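PDB 5XH8: extracellular invertase from Aspergillus kawachii, which probably hydrolyses sucrose and also passes the fructosyl unit to other sugars with high transfructosylation activity, forming fructooligosaccharides such as 1-kestose. Local coordinates for residues A[339-344]-A[373-378]; A[164-169]-A[205-210]; A[449-454]-A[573-578]; A[536-541]-A[556-561]. One frame throughout, in Å; residues are numbered along the deposited sequence.

Contact 1: residues A[339-344]-A[373-378]; sequences PDRFIS and PRELRV
Ile343 and Glu375 form a non-hydrogen-bonded antiparallel pair, with strands 341-344 and 374-378 approaching to 4.8 Å between axes and their directions 132° apart. Beyond this pair Ser344 and Arg374 exchange two backbone bonds, Ser344 N to Arg374 O and Arg374 N to Ser344 O, both 2.9 Å. Toward the other end Leu376 N reaches Phe342 O, while a water accepts the N-H of Phe342. The strongly twisted pair also illustrates how a charged contact can share a sheet face with apolar ones. On the face of Ile343, the CD1 methyl lies 3.7 Å from Glu375 CG, and CG2 packs beside Pro373 CB. Arg341 starts out toward strand 374-378; its chain bends at chi3 (-75°), and NH1, in the guanidinium plane, donates to Glu375 OE2 at 2.9 Å from above the carboxylate, the two planes 86° apart. Glu421 takes a second bond from that NH1, and Arg420 grips Glu375 OE1, so both charges are shared. On the other face Leu376 CD1 meets the edge of the Phe342 ring at CD2, 3.8 Å away. The pair belongs to the GH32 beta-propeller, in the sheet where strand 366-385 lies between 341-348 and 408-418.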
loop_
_atom_site.group_PDB
_atom_site.type_symbol
_atom_site.label_atom_id
_atom_site.label_comp_id
_atom_site.label_asym_id
_atom_site.label_seq_id
_atom_site.Cartn_x
_atom_site.Cartn_y
_atom_site.Cartn_z
ATOM N N PRO A 339 22.653 -32.075 -15.679
ATOM C CA PRO A 339 21.987 -31.135 -16.556
ATOM C C PRO A 339 21.238 -30.086 -15.694
ATOM O O PRO A 339 21.364 -30.095 -14.445
ATOM C CB PRO A 339 21.014 -32.021 -17.319
ATOM C CG PRO A 339 20.621 -33.042 -16.317
ATOM C CD PRO A 339 21.838 -33.285 -15.468
ATOM N N ASP A 340 20.494 -29.192 -16.345
ATOM C CA ASP A 340 19.614 -28.247 -15.617
ATOM C C ASP A 340 18.689 -29.054 -14.707
ATOM O O ASP A 340 18.158 -30.102 -15.100
ATOM C CB ASP A 340 18.744 -27.428 -16.559
ATOM C CG ASP A 340 19.522 -26.485 -17.465
ATOM O OD1 ASP A 340 20.647 -26.040 -17.171
ATOM O OD2 ASP A 340 18.924 -26.148 -18.498
ATOM N N ARG A 341 18.515 -28.587 -13.476
ATOM C CA ARG A 341 17.692 -29.303 -12.489
ATOM C C ARG A 341 16.706 -28.352 -11.858
ATOM O O ARG A 341 16.855 -27.149 -11.985
ATOM C CB ARG A 341 18.589 -29.910 -11.416
ATOM C CG ARG A 341 19.385 -31.105 -11.918
ATOM C CD ARG A 341 20.258 -31.668 -10.845
ATOM N NE ARG A 341 21.432 -30.846 -10.580
ATOM C CZ ARG A 341 22.319 -31.091 -9.615
ATOM N NH1 ARG A 341 22.154 -32.118 -8.787
ATOM N NH2 ARG A 341 23.373 -30.307 -9.473
ATOM N N PHE A 342 15.680 -28.918 -11.227
ATOM C CA PHE A 342 14.825 -28.217 -10.304
ATOM C C PHE A 342 14.988 -28.875 -8.925
ATOM O O PHE A 342 14.565 -30.022 -8.718
ATOM C CB PHE A 342 13.363 -28.250 -10.737
ATOM C CG PHE A 342 12.486 -27.354 -9.901
ATOM C CD1 PHE A 342 12.400 -25.996 -10.181
ATOM C CD2 PHE A 342 11.777 -27.862 -8.817
ATOM C CE1 PHE A 342 11.618 -25.165 -9.399
ATOM C CE2 PHE A 342 10.996 -27.036 -8.032
ATOM C CZ PHE A 342 10.925 -25.687 -8.313
ATOM N N ILE A 343 15.619 -28.142 -8.002
ATOM C CA ILE A 343 15.922 -28.641 -6.665
ATOM C C ILE A 343 14.883 -28.063 -5.715
ATOM O O ILE A 343 14.715 -26.834 -5.662
ATOM C CB ILE A 343 17.333 -28.202 -6.239
ATOM C CG1 ILE A 343 18.388 -28.589 -7.301
ATOM C CG2 ILE A 343 17.669 -28.721 -4.830
ATOM C CD1 ILE A 343 18.433 -30.066 -7.667
ATOM N N SER A 344 14.177 -28.934 -4.990
ATOM C CA SER A 344 13.181 -28.551 -3.990
ATOM C C SER A 344 13.595 -28.970 -2.563
ATOM O O SER A 344 14.002 -30.131 -2.324
ATOM C CB SER A 344 11.849 -29.219 -4.303
ATOM O OG SER A 344 10.826 -28.684 -3.495
ATOM N N PRO A 373 17.784 -31.840 -0.097
ATOM C CA PRO A 373 17.407 -31.292 -1.396
ATOM C C PRO A 373 16.971 -32.422 -2.305
ATOM O O PRO A 373 17.627 -33.485 -2.312
ATOM C CB PRO A 373 18.707 -30.663 -1.911
ATOM C CG PRO A 373 19.806 -31.316 -1.128
ATOM C CD PRO A 373 19.202 -31.607 0.216
ATOM N N ARG A 374 15.890 -32.210 -3.055
ATOM C CA ARG A 374 15.352 -33.234 -3.946
ATOM C C ARG A 374 15.353 -32.741 -5.406
ATOM O O ARG A 374 14.957 -31.600 -5.694
ATOM C CB ARG A 374 13.946 -33.621 -3.537
ATOM C CG ARG A 374 13.895 -34.335 -2.205
ATOM C CD ARG A 374 12.511 -34.550 -1.648
ATOM N NE ARG A 374 12.642 -35.171 -0.323
ATOM C CZ ARG A 374 11.648 -35.424 0.521
ATOM N NH1 ARG A 374 10.394 -35.116 0.232
ATOM N NH2 ARG A 374 11.927 -35.997 1.679
ATOM N N GLU A 375 15.843 -33.608 -6.298
ATOM C CA GLU A 375 15.697 -33.445 -7.747
ATOM C C GLU A 375 14.295 -33.859 -8.150
ATOM O O GLU A 375 13.805 -34.914 -7.724
ATOM C CB GLU A 375 16.758 -34.264 -8.518
ATOM C CG GLU A 375 18.130 -33.649 -8.445
ATOM C CD GLU A 375 19.203 -34.491 -9.108
ATOM O OE1 GLU A 375 18.841 -35.254 -9.998
ATOM O OE2 GLU A 375 20.404 -34.371 -8.773
ATOM N N LEU A 376 13.629 -32.988 -8.921
ATOM C CA LEU A 376 12.338 -33.309 -9.514
ATOM C C LEU A 376 12.503 -33.474 -11.029
ATOM O O LEU A 376 13.241 -32.697 -11.683
ATOM C CB LEU A 376 11.306 -32.235 -9.205
ATOM C CG LEU A 376 11.049 -31.920 -7.734
ATOM C CD1 LEU A 376 9.851 -30.975 -7.638
ATOM C CD2 LEU A 376 10.814 -33.160 -6.887
ATOM N N ARG A 377 11.853 -34.503 -11.573
ATOM C CA ARG A 377 11.919 -34.799 -13.028
ATOM C C ARG A 377 10.705 -35.613 -13.435
ATOM O O ARG A 377 9.980 -36.120 -12.579
ATOM C CB ARG A 377 13.213 -35.546 -13.386
ATOM C CG ARG A 377 13.280 -37.004 -12.923
ATOM C CD ARG A 377 14.662 -37.611 -13.133
ATOM N NE ARG A 377 14.713 -39.040 -12.797
ATOM C CZ ARG A 377 14.210 -40.041 -13.543
ATOM N NH1 ARG A 377 13.547 -39.815 -14.690
ATOM N NH2 ARG A 377 14.329 -41.296 -13.106
ATOM N N VAL A 378 10.488 -35.749 -14.742
ATOM C CA VAL A 378 9.398 -36.604 -15.219
ATOM C C VAL A 378 9.895 -38.046 -15.130
ATOM O O VAL A 378 10.966 -38.342 -15.631
ATOM C CB VAL A 378 8.942 -36.261 -16.661
ATOM C CG1 VAL A 378 7.763 -37.141 -17.058
ATOM C CG2 VAL A 378 8.527 -34.806 -16.747
HETATM O O HOH W 1 15.705 -31.853 -11.315
#

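Contact 2: residues A[164-169]-A[205-210]; sequences YNVTAF and AQFLYR
Phe207 receives side chains from Tyr164, Val166 and Phe169 within a four-stranded antiparallel blade of the GH32 beta-propeller. Phe169 and Phe207 meet across the intervening strand 191-199, whose Ile195 touches both Phe169 and Tyr209, while Tyr164 and Val166 come from the part of the chain before the corner at Thr167. The blade shows how aromatic residues can bridge strands that are not neighbours. Phe169 has CG anti to its backbone N (chi1 -169°), and its ring crosses that of Phe207 obliquely. The two form an offset edge-to-face pair, the Phe169 edge directed toward the Phe207 face, with centroids 5.7 Å apart and planes at 64°; the closest carbons are Phe169 CD1 and Phe207 CD2, at 4.0 Å. Farther out, Phe207 CE1 lies at the edge of the Tyr164 ring, near its plane, 4.0 Å from Tyr164 CD2, as the two side chains slide past each other in opposite directions. The ring tip, Phe207 CZ, meets the Val166 CG1 methyl at 4.2 Å. Tyr209 approaches Phe169 tip to tip, its OH lying in the plane of the phenylalanine ring, 3.3 Å from Phe169 CZ and 3.6 Å from Phe169 CE1.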
loop_
_atom_site.group_PDB
_atom_site.type_symbol
_atom_site.label_atom_id
_atom_site.label_comp_id
_atom_site.label_asym_id
_atom_site.label_seq_id
_atom_site.Cartn_x
_atom_site.Cartn_y
_atom_site.Cartn_z
ATOM N N TYR A 164 -11.195 -7.943 -4.635
ATOM C CA TYR A 164 -11.104 -9.381 -4.341
ATOM C C TYR A 164 -11.029 -9.564 -2.831
ATOM O O TYR A 164 -10.243 -8.894 -2.158
ATOM C CB TYR A 164 -9.879 -10.004 -5.005
ATOM C CG TYR A 164 -10.037 -10.356 -6.474
ATOM C CD1 TYR A 164 -10.951 -9.681 -7.307
ATOM C CD2 TYR A 164 -9.254 -11.363 -7.046
ATOM C CE1 TYR A 164 -11.068 -10.002 -8.662
ATOM C CE2 TYR A 164 -9.364 -11.687 -8.409
ATOM C CZ TYR A 164 -10.277 -11.009 -9.207
ATOM O OH TYR A 164 -10.416 -11.317 -10.552
ATOM N N ASN A 165 -11.870 -10.447 -2.307
ATOM C CA ASN A 165 -11.932 -10.758 -0.895
ATOM C C ASN A 165 -11.089 -12.023 -0.666
ATOM O O ASN A 165 -11.591 -13.175 -0.621
ATOM C CB ASN A 165 -13.391 -10.959 -0.500
ATOM C CG ASN A 165 -13.562 -11.255 0.974
ATOM O OD1 ASN A 165 -12.652 -11.091 1.779
ATOM N ND2 ASN A 165 -14.746 -11.694 1.335
ATOM N N VAL A 166 -9.780 -11.806 -0.600
ATOM C CA VAL A 166 -8.828 -12.904 -0.493
ATOM C C VAL A 166 -8.795 -13.597 0.879
ATOM O O VAL A 166 -8.997 -12.955 1.899
ATOM C CB VAL A 166 -7.407 -12.451 -0.848
ATOM C CG1 VAL A 166 -7.348 -12.038 -2.314
ATOM C CG2 VAL A 166 -6.927 -11.339 0.098
ATOM N N THR A 167 -8.515 -14.906 0.879
ATOM C CA THR A 167 -8.200 -15.664 2.087
ATOM C C THR A 167 -6.754 -15.439 2.537
ATOM O O THR A 167 -6.444 -15.562 3.733
ATOM C CB THR A 167 -8.363 -17.175 1.874
ATOM O OG1 THR A 167 -7.741 -17.572 0.644
ATOM C CG2 THR A 167 -9.852 -17.566 1.862
ATOM N N ALA A 168 -5.907 -15.150 1.550
ATOM C CA ALA A 168 -4.472 -15.004 1.659
ATOM C C ALA A 168 -3.983 -14.469 0.331
ATOM O O ALA A 168 -4.619 -14.699 -0.719
ATOM C CB ALA A 168 -3.800 -16.349 1.916
ATOM N N PHE A 169 -2.833 -13.791 0.377
ATOM C CA PHE A 169 -2.229 -13.187 -0.800
ATOM C C PHE A 169 -0.716 -13.012 -0.602
ATOM O O PHE A 169 -0.231 -11.913 -0.320
ATOM C CB PHE A 169 -2.925 -11.859 -1.086
ATOM C CG PHE A 169 -2.570 -11.258 -2.410
ATOM C CD1 PHE A 169 -3.024 -11.826 -3.583
ATOM C CD2 PHE A 169 -1.835 -10.102 -2.476
ATOM C CE1 PHE A 169 -2.692 -11.275 -4.808
ATOM C CE2 PHE A 169 -1.512 -9.534 -3.698
ATOM C CZ PHE A 169 -1.952 -10.120 -4.869
ATOM N N ALA A 205 -6.546 -20.604 -4.823
ATOM C CA ALA A 205 -6.094 -20.154 -6.127
ATOM C C ALA A 205 -4.644 -19.708 -6.161
ATOM O O ALA A 205 -4.069 -19.330 -5.137
ATOM C CB ALA A 205 -6.969 -19.005 -6.611
ATOM N N GLN A 206 -4.070 -19.760 -7.358
ATOM C CA GLN A 206 -2.875 -19.045 -7.694
ATOM C C GLN A 206 -3.249 -17.890 -8.596
ATOM O O GLN A 206 -3.902 -18.076 -9.658
ATOM C CB GLN A 206 -1.889 -19.942 -8.432
ATOM C CG GLN A 206 -1.351 -21.085 -7.590
ATOM C CD GLN A 206 -0.278 -21.878 -8.315
ATOM O OE1 GLN A 206 0.033 -21.626 -9.485
ATOM N NE2 GLN A 206 0.310 -22.825 -7.612
ATOM N N PHE A 207 -2.829 -16.702 -8.178
ATOM C CA PHE A 207 -2.996 -15.488 -8.945
ATOM C C PHE A 207 -1.735 -15.288 -9.766
ATOM O O PHE A 207 -0.638 -15.247 -9.195
ATOM C CB PHE A 207 -3.195 -14.306 -7.992
ATOM C CG PHE A 207 -4.324 -14.496 -7.026
ATOM C CD1 PHE A 207 -5.642 -14.222 -7.409
ATOM C CD2 PHE A 207 -4.087 -14.968 -5.756
ATOM C CE1 PHE A 207 -6.686 -14.402 -6.523
ATOM C CE2 PHE A 207 -5.122 -15.145 -4.865
ATOM C CZ PHE A 207 -6.424 -14.867 -5.252
ATOM N N LEU A 208 -1.886 -15.130 -11.090
ATOM C CA LEU A 208 -0.754 -15.100 -12.027
ATOM C C LEU A 208 -0.519 -13.684 -12.508
ATOM O O LEU A 208 -1.487 -12.965 -12.785
ATOM C CB LEU A 208 -1.016 -16.039 -13.225
ATOM C CG LEU A 208 0.064 -16.135 -14.321
ATOM C CD1 LEU A 208 1.357 -16.743 -13.776
ATOM C CD2 LEU A 208 -0.440 -16.935 -15.530
ATOM N N TYR A 209 0.757 -13.298 -12.603
ATOM C CA TYR A 209 1.174 -11.990 -13.087
ATOM C C TYR A 209 2.350 -12.094 -14.034
ATOM O O TYR A 209 3.123 -13.042 -13.968
ATOM C CB TYR A 209 1.619 -11.074 -11.906
ATOM C CG TYR A 209 0.550 -10.750 -10.911
ATOM C CD1 TYR A 209 0.167 -11.679 -9.951
ATOM C CD2 TYR A 209 -0.079 -9.513 -10.913
ATOM C CE1 TYR A 209 -0.827 -11.389 -9.038
ATOM C CE2 TYR A 209 -1.069 -9.214 -9.997
ATOM C CZ TYR A 209 -1.424 -10.159 -9.054
ATOM O OH TYR A 209 -2.412 -9.891 -8.158
ATOM N N ARG A 210 2.537 -11.082 -14.875
ATOM C CA ARG A 210 3.789 -10.965 -15.634
ATOM C C ARG A 210 4.355 -9.585 -15.461
ATOM O O ARG A 210 3.605 -8.639 -15.254
ATOM C CB ARG A 210 3.583 -11.290 -17.114
ATOM C CG ARG A 210 2.753 -10.309 -17.920
ATOM C CD ARG A 210 2.704 -10.737 -19.389
ATOM N NE ARG A 210 1.725 -9.937 -20.095
ATOM C CZ ARG A 210 1.303 -10.132 -21.350
ATOM N NH1 ARG A 210 1.759 -11.129 -22.105
ATOM N NH2 ARG A 210 0.406 -9.298 -21.854
#

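Contact 3: residues A[449-454]-A[573-578]; sequences RSPSEK and TNISFF
Pro451 brings the one ring that carries this contact, and it is puckered rather than truly flat: its CG and CD lie against Ile575 CD1, the two side chains crossing at about a right angle. Val592, Glu594 and Phe456 also touch the proline. The site lies in the C-terminal beta-sandwich of the GH32 fold, where the loop 449-454 passes from strand 444-446 of one sheet to strand 455-463 of the other, and it meets strand 574-580 at a classic beta bulge, Thr573 and Asn574 both facing Ser481. A loop can thus be fastened to a strand by side chain and backbone together. Ser450 OG, anti to its carbonyl carbon (chi1 -79°), accepts Ile575 N at 2.9 Å, with an N-H...O angle of 157°. Thr573 OG1 gives a weak bond to Pro451 O at 3.3 Å. The methyl of Thr573 turns to Lys454, whose NZ goes on to Ser567, Tyr569 and a glycerol; Thr573 CG2 lies 3.8 Å from Lys454 CG.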
loop_
_atom_site.group_PDB
_atom_site.type_symbol
_atom_site.label_atom_id
_atom_site.label_comp_id
_atom_site.label_asym_id
_atom_site.label_seq_id
_atom_site.Cartn_x
_atom_site.Cartn_y
_atom_site.Cartn_z
ATOM N N ARG A 449 24.418 -57.573 11.713
ATOM C CA ARG A 449 25.112 -56.347 12.096
ATOM C C ARG A 449 24.189 -55.119 11.944
ATOM O O ARG A 449 23.437 -55.004 10.988
ATOM C CB ARG A 449 26.348 -56.185 11.247
ATOM C CG ARG A 449 27.258 -55.069 11.699
ATOM C CD ARG A 449 28.309 -54.840 10.655
ATOM N NE ARG A 449 29.008 -53.587 10.877
ATOM C CZ ARG A 449 30.004 -53.151 10.114
ATOM N NH1 ARG A 449 30.420 -53.863 9.063
ATOM N NH2 ARG A 449 30.592 -51.991 10.388
ATOM N N SER A 450 24.244 -54.224 12.917
ATOM C CA SER A 450 23.451 -53.012 12.908
ATOM C C SER A 450 24.430 -51.864 13.006
ATOM O O SER A 450 25.574 -52.061 13.468
ATOM C CB SER A 450 22.488 -52.982 14.082
ATOM O OG SER A 450 21.355 -53.778 13.842
ATOM N N PRO A 451 24.003 -50.655 12.553
ATOM C CA PRO A 451 24.832 -49.476 12.786
ATOM C C PRO A 451 24.979 -49.228 14.265
ATOM O O PRO A 451 24.087 -49.553 15.033
ATOM C CB PRO A 451 24.035 -48.326 12.120
ATOM C CG PRO A 451 22.649 -48.826 12.000
ATOM C CD PRO A 451 22.770 -50.315 11.813
ATOM N N SER A 452 26.111 -48.677 14.652
ATOM C CA SER A 452 26.352 -48.318 16.030
ATOM C C SER A 452 26.015 -46.856 16.309
ATOM O O SER A 452 26.239 -46.400 17.425
ATOM C CB SER A 452 27.813 -48.565 16.366
ATOM O OG SER A 452 28.621 -47.759 15.534
ATOM N N GLU A 453 25.527 -46.101 15.316
ATOM C CA GLU A 453 25.009 -44.753 15.594
ATOM C C GLU A 453 23.762 -44.448 14.787
ATOM O O GLU A 453 23.421 -45.175 13.852
ATOM C CB GLU A 453 26.089 -43.675 15.412
ATOM C CG GLU A 453 26.596 -43.523 13.989
ATOM C CD GLU A 453 27.551 -42.349 13.810
ATOM O OE1 GLU A 453 27.736 -41.515 14.736
ATOM O OE2 GLU A 453 28.121 -42.254 12.711
ATOM N N LYS A 454 23.085 -43.355 15.160
ATOM C CA LYS A 454 21.789 -43.024 14.597
ATOM C C LYS A 454 21.905 -42.115 13.328
ATOM O O LYS A 454 21.121 -41.180 13.138
ATOM C CB LYS A 454 20.942 -42.364 15.684
ATOM C CG LYS A 454 20.761 -43.211 16.940
ATOM C CD LYS A 454 19.859 -42.526 17.959
ATOM C CE LYS A 454 19.792 -43.354 19.246
ATOM N NZ LYS A 454 18.971 -42.691 20.292
ATOM N N THR A 573 19.833 -48.358 18.333
ATOM C CA THR A 573 20.438 -48.340 17.007
ATOM C C THR A 573 20.282 -49.648 16.210
ATOM O O THR A 573 20.813 -49.748 15.102
ATOM C CB THR A 573 21.943 -48.031 17.123
ATOM O OG1 THR A 573 22.571 -49.051 17.897
ATOM C CG2 THR A 573 22.182 -46.685 17.795
ATOM N N ASN A 574 19.560 -50.636 16.753
ATOM C CA ASN A 574 19.462 -51.951 16.109
ATOM C C ASN A 574 18.409 -51.947 15.026
ATOM O O ASN A 574 17.399 -51.222 15.111
ATOM C CB ASN A 574 19.166 -53.065 17.125
ATOM C CG ASN A 574 20.297 -53.249 18.126
ATOM O OD1 ASN A 574 20.147 -52.962 19.312
ATOM N ND2 ASN A 574 21.440 -53.676 17.647
ATOM N N ILE A 575 18.650 -52.786 14.027
ATOM C CA ILE A 575 17.771 -52.928 12.880
ATOM C C ILE A 575 17.367 -54.389 12.715
ATOM O O ILE A 575 18.203 -55.266 12.851
ATOM C CB ILE A 575 18.470 -52.438 11.597
ATOM C CG1 ILE A 575 18.748 -50.928 11.694
ATOM C CG2 ILE A 575 17.619 -52.757 10.366
ATOM C CD1 ILE A 575 19.551 -50.379 10.529
ATOM N N SER A 576 16.101 -54.633 12.394
ATOM C CA SER A 576 15.598 -55.980 12.153
ATOM C C SER A 576 14.674 -56.004 10.954
ATOM O O SER A 576 13.982 -55.008 10.689
ATOM C CB SER A 576 14.817 -56.461 13.367
ATOM O OG SER A 576 15.669 -56.480 14.484
ATOM N N PHE A 577 14.638 -57.148 10.255
ATOM C CA PHE A 577 13.564 -57.438 9.292
ATOM C C PHE A 577 12.277 -57.518 10.087
ATOM O O PHE A 577 12.288 -57.902 11.259
ATOM C CB PHE A 577 13.767 -58.776 8.556
ATOM C CG PHE A 577 15.033 -58.846 7.753
ATOM C CD1 PHE A 577 15.064 -58.382 6.453
ATOM C CD2 PHE A 577 16.197 -59.367 8.304
ATOM C CE1 PHE A 577 16.239 -58.424 5.715
ATOM C CE2 PHE A 577 17.372 -59.415 7.572
ATOM C CZ PHE A 577 17.395 -58.942 6.274
ATOM N N PHE A 578 11.175 -57.130 9.466
ATOM C CA PHE A 578 9.869 -57.238 10.091
ATOM C C PHE A 578 8.881 -57.751 9.056
ATOM O O PHE A 578 8.905 -57.317 7.905
ATOM C CB PHE A 578 9.390 -55.885 10.624
ATOM C CG PHE A 578 7.901 -55.813 10.816
ATOM C CD1 PHE A 578 7.302 -56.411 11.918
ATOM C CD2 PHE A 578 7.094 -55.190 9.877
ATOM C CE1 PHE A 578 5.927 -56.361 12.093
ATOM C CE2 PHE A 578 5.717 -55.134 10.046
ATOM C CZ PHE A 578 5.130 -55.717 11.158
#

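Contact 4: residues A[536-541]-A[556-561]; sequences AIETLD and NGRFAL
Arg558 reaches Glu538 from a classic beta bulge, in which Arg558 and Phe559 both face Ala555 where strands 550-555 and 559-564 form a hairpin of the C-terminal beta-sandwich. From CB the side chain sets out with CG between the backbone N and the carbonyl carbon (chi1 67°), then runs extended through CD to NE; the side chain also touches Leu379 and Ile381 of strand 366-385. Only at the guanidinium does it meet 536-541: CZ comes 3.6 Å from Glu538 OE2, and the two terminal nitrogens grip the carboxylate end-on. NH1 donates to Glu538 OE2 at 2.8 Å, nearly straight at 176°, on the syn side but tilted out of the carboxylate plane; NH2 donates to Glu538 OE1 at 2.9 Å, from above that plane. The planes of the two groups are 31° apart. This is a worked case of a bidentate, end-on salt bridge with further partners, for Phe527 N also binds OE1, and NH2 also serves Arg525 O. At the turn of the hairpin, Asn556 N donates to Asp541 O at 3.0 Å.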
loop_
_atom_site.group_PDB
_atom_site.type_symbol
_atom_site.label_atom_id
_atom_site.label_comp_id
_atom_site.label_asym_id
_atom_site.label_seq_id
_atom_site.Cartn_x
_atom_site.Cartn_y
_atom_site.Cartn_z
ATOM N N ALA A 536 4.573 -59.821 -12.549
ATOM C CA ALA A 536 4.816 -59.767 -11.105
ATOM C C ALA A 536 4.302 -58.456 -10.486
ATOM O O ALA A 536 4.090 -57.463 -11.177
ATOM C CB ALA A 536 6.305 -59.929 -10.823
ATOM N N ILE A 537 4.110 -58.472 -9.171
ATOM C CA ILE A 537 3.959 -57.228 -8.428
ATOM C C ILE A 537 5.313 -56.529 -8.459
ATOM O O ILE A 537 6.358 -57.144 -8.213
ATOM C CB ILE A 537 3.515 -57.442 -6.975
ATOM C CG1 ILE A 537 2.128 -58.111 -6.943
ATOM C CG2 ILE A 537 3.504 -56.099 -6.236
ATOM C CD1 ILE A 537 1.589 -58.372 -5.552
ATOM N N GLU A 538 5.281 -55.243 -8.797
ATOM C CA GLU A 538 6.468 -54.377 -8.810
ATOM C C GLU A 538 7.294 -54.457 -7.514
ATOM O O GLU A 538 6.745 -54.516 -6.427
ATOM C CB GLU A 538 5.995 -52.930 -9.024
ATOM C CG GLU A 538 7.088 -51.906 -9.234
ATOM C CD GLU A 538 6.539 -50.534 -9.566
ATOM O OE1 GLU A 538 5.334 -50.264 -9.374
ATOM O OE2 GLU A 538 7.341 -49.718 -10.019
ATOM N N THR A 539 8.613 -54.468 -7.648
ATOM C CA THR A 539 9.509 -54.456 -6.497
ATOM C C THR A 539 9.423 -53.096 -5.725
ATOM O O THR A 539 9.283 -52.028 -6.333
ATOM C CB THR A 539 10.954 -54.786 -6.948
ATOM O OG1 THR A 539 11.007 -56.169 -7.343
ATOM C CG2 THR A 539 11.971 -54.567 -5.845
ATOM N N LEU A 540 9.445 -53.180 -4.396
ATOM C CA LEU A 540 9.511 -52.006 -3.520
ATOM C C LEU A 540 10.975 -51.703 -3.296
ATOM O O LEU A 540 11.671 -52.459 -2.615
ATOM C CB LEU A 540 8.820 -52.273 -2.184
ATOM C CG LEU A 540 8.919 -51.174 -1.116
ATOM C CD1 LEU A 540 8.290 -49.869 -1.613
ATOM C CD2 LEU A 540 8.271 -51.645 0.181
ATOM N N ASP A 541 11.452 -50.657 -3.954
ATOM C CA ASP A 541 12.806 -50.146 -3.783
ATOM C C ASP A 541 12.828 -49.037 -2.715
ATOM O O ASP A 541 12.550 -47.865 -2.987
ATOM C CB ASP A 541 13.323 -49.640 -5.125
ATOM C CG ASP A 541 14.785 -49.321 -5.096
ATOM O OD1 ASP A 541 15.480 -49.756 -4.158
ATOM O OD2 ASP A 541 15.251 -48.628 -6.012
ATOM N N ASN A 556 11.046 -46.025 -4.856
ATOM C CA ASN A 556 10.794 -46.222 -6.282
ATOM C C ASN A 556 10.955 -44.940 -7.092
ATOM O O ASN A 556 10.338 -44.789 -8.152
ATOM C CB ASN A 556 9.399 -46.848 -6.477
ATOM C CG ASN A 556 9.336 -48.294 -5.985
ATOM O OD1 ASN A 556 9.154 -49.213 -6.782
ATOM N ND2 ASN A 556 9.461 -48.500 -4.684
ATOM N N GLY A 557 11.786 -44.017 -6.582
ATOM C CA GLY A 557 12.019 -42.709 -7.196
ATOM C C GLY A 557 10.799 -41.833 -7.385
ATOM O O GLY A 557 10.848 -40.905 -8.197
ATOM N N ARG A 558 9.715 -42.126 -6.659
ATOM C CA ARG A 558 8.448 -41.398 -6.794
ATOM C C ARG A 558 7.666 -41.217 -5.493
ATOM O O ARG A 558 6.520 -40.820 -5.524
ATOM C CB ARG A 558 7.551 -42.100 -7.830
ATOM C CG ARG A 558 7.055 -43.483 -7.433
ATOM C CD ARG A 558 6.593 -44.265 -8.666
ATOM N NE ARG A 558 5.752 -45.418 -8.318
ATOM C CZ ARG A 558 5.982 -46.697 -8.645
ATOM N NH1 ARG A 558 7.062 -47.064 -9.345
ATOM N NH2 ARG A 558 5.110 -47.627 -8.261
ATOM N N PHE A 559 8.280 -41.494 -4.353
ATOM C CA PHE A 559 7.581 -41.466 -3.082
ATOM C C PHE A 559 8.518 -40.920 -2.036
ATOM O O PHE A 559 9.684 -41.298 -2.010
ATOM C CB PHE A 559 7.157 -42.861 -2.676
ATOM C CG PHE A 559 6.508 -42.929 -1.337
ATOM C CD1 PHE A 559 7.270 -43.126 -0.186
ATOM C CD2 PHE A 559 5.147 -42.800 -1.216
ATOM C CE1 PHE A 559 6.668 -43.190 1.059
ATOM C CE2 PHE A 559 4.536 -42.868 0.020
ATOM C CZ PHE A 559 5.298 -43.079 1.159
ATOM N N ALA A 560 7.997 -40.031 -1.189
ATOM C CA ALA A 560 8.729 -39.549 -0.008
ATOM C C ALA A 560 7.806 -39.330 1.168
ATOM O O ALA A 560 6.737 -38.747 1.015
ATOM C CB ALA A 560 9.499 -38.266 -0.320
ATOM N N LEU A 561 8.248 -39.789 2.341
ATOM C CA LEU A 561 7.529 -39.631 3.603
ATOM C C LEU A 561 8.558 -39.353 4.708
ATOM O O LEU A 561 9.461 -40.178 4.939
ATOM C CB LEU A 561 6.761 -40.896 3.939
ATOM C CG LEU A 561 6.111 -41.023 5.330
ATOM C CD1 LEU A 561 5.137 -39.918 5.617
ATOM C CD2 LEU A 561 5.373 -42.345 5.432
#

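Overall arrangement
From the N terminus, contact 2 comes first, closing a loop of 35 residues inside one propeller blade. Contact 1 follows in series and closes 28 residues within the sheet that carries strand 366-385. Contact 3 then spans 118 residues, fastening the loop after strand 444-446 to strand 574-580, and contact 4, a short closure of 14 residues, falls entirely inside that span; no two contacts cross. Contacts 2 and 3 lie on opposite sides of the chain's centre, their own centres about 49 Å apart. Propeller and beta-sandwich meet between contacts 1 and 4, where Arg374 NH1 packs 3.3 Å from Ala560 CB.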